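Local coordinates for protein CEL61B (Hypocrea jecorina, PDB 2VTC) that oxidatively cleaves the glycosidic bonds of cellulose at a copper active site, as a lytic polysaccharide monooxygenase of the AA9 family, at residues 162-165 with 166-169. Sequence-based numbering, arbitrary orientation.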
# COMPACT_ATOMS: atom_id res chain seq x y z
N THR A 162 11.17 2.37 1.39
CA THR A 162 11.68 2.35 0.01
C THR A 162 11.19 1.11 -0.73
O THR A 162 11.31 -0.02 -0.23
CB THR A 162 13.23 2.38 -0.02
OG1 THR A 162 13.69 3.64 0.48
CG2 THR A 162 13.77 2.19 -1.45
N VAL A 163 10.63 1.33 -1.92
CA VAL A 163 10.18 0.26 -2.80
C VAL A 163 10.75 0.50 -4.20
O VAL A 163 10.52 1.55 -4.78
CB VAL A 163 8.61 0.20 -2.88
CG1 VAL A 163 8.16 -0.89 -3.82
CG2 VAL A 163 8.03 -0.07 -1.50
N LYS A 164 11.47 -0.48 -4.72
CA LYS A 164 11.99 -0.46 -6.09
C LYS A 164 10.94 -0.88 -7.13
O LYS A 164 10.33 -1.95 -7.00
CB LYS A 164 13.22 -1.36 -6.21
CG LYS A 164 14.00 -1.14 -7.52
CD LYS A 164 15.20 -2.08 -7.63
CE LYS A 164 15.99 -1.83 -8.90
NZ LYS A 164 16.52 -0.42 -8.99
N ILE A 165 10.75 -0.03 -8.15
CA ILE A 165 9.97 -0.41 -9.34
C ILE A 165 10.84 -1.39 -10.16
O ILE A 165 11.94 -1.01 -10.56
CB ILE A 165 9.59 0.83 -10.19
CG1 ILE A 165 8.76 1.82 -9.36
CG2 ILE A 165 8.81 0.41 -11.45
CD1 ILE A 165 8.51 3.15 -10.07
N PRO A 166 10.38 -2.64 -10.38
CA PRO A 166 11.17 -3.63 -11.11
C PRO A 166 11.72 -3.08 -12.43
O PRO A 166 10.99 -2.39 -13.17
CB PRO A 166 10.16 -4.75 -11.37
CG PRO A 166 9.24 -4.67 -10.19
CD PRO A 166 9.08 -3.19 -9.95
N SER A 167 13.00 -3.34 -12.69
CA SER A 167 13.71 -2.77 -13.85
C SER A 167 13.15 -3.24 -15.19
O SER A 167 13.26 -2.55 -16.20
CB SER A 167 15.19 -3.13 -13.77
OG SER A 167 15.78 -2.45 -12.69
N SER A 168 12.54 -4.42 -15.16
CA SER A 168 12.01 -5.07 -16.36
C SER A 168 10.58 -4.65 -16.71
O SER A 168 10.05 -5.03 -17.76
CB SER A 168 12.04 -6.59 -16.16
OG SER A 168 11.28 -6.97 -15.03
N LEU A 169 9.95 -3.86 -15.84
CA LEU A 169 8.53 -3.53 -16.04
C LEU A 169 8.35 -2.59 -17.24
O LEU A 169 8.96 -1.53 -17.28
CB LEU A 169 7.93 -2.90 -14.78
CG LEU A 169 6.43 -2.65 -14.84
CD1 LEU A 169 5.59 -3.95 -15.09
CD2 LEU A 169 5.99 -1.92 -13.56
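A type I beta turn from Pro166 to Leu169 follows strand 160-164 and lies in the loop that leads to strand 172-182, with Ile165 packing on both Pro166 and Leu169. Strand 160-164 is an edge strand of the four-stranded antiparallel sheet in the AA9 beta-sandwich, away from the metal site. The turn is closed by a backbone hydrogen bond from Leu169 N to Pro166 O, 3.2 Å long. With CG2 of Ile165 anti to the backbone N, this methyl lies beside the carbonyl carbon that is bonded to Pro166 N, which brings it next to the proline ring. Ile165 CG2 sits 3.9 Å from Pro166 CD, and the two side chains cross at about a right angle. The same methyl meets Leu169 more loosely, with Ile165 CG2 4.2 Å from Leu169 CD2. Both buried side chains also touch strand 172-182, Ile165 at Phe176 and Leu169 at Tyr174. Pro166 rests on Ile137 and Trp247. Just past the strand's end, the backbone of Ile165 is hydrogen-bonded to that of Ser95. On the exposed side, the Lys164 chain is extended until a bend at chi4 (60°), and NZ is hydrogen-bonded to Gly94 O. Lys164 CE passes 3.8 Å from Ser167 OG.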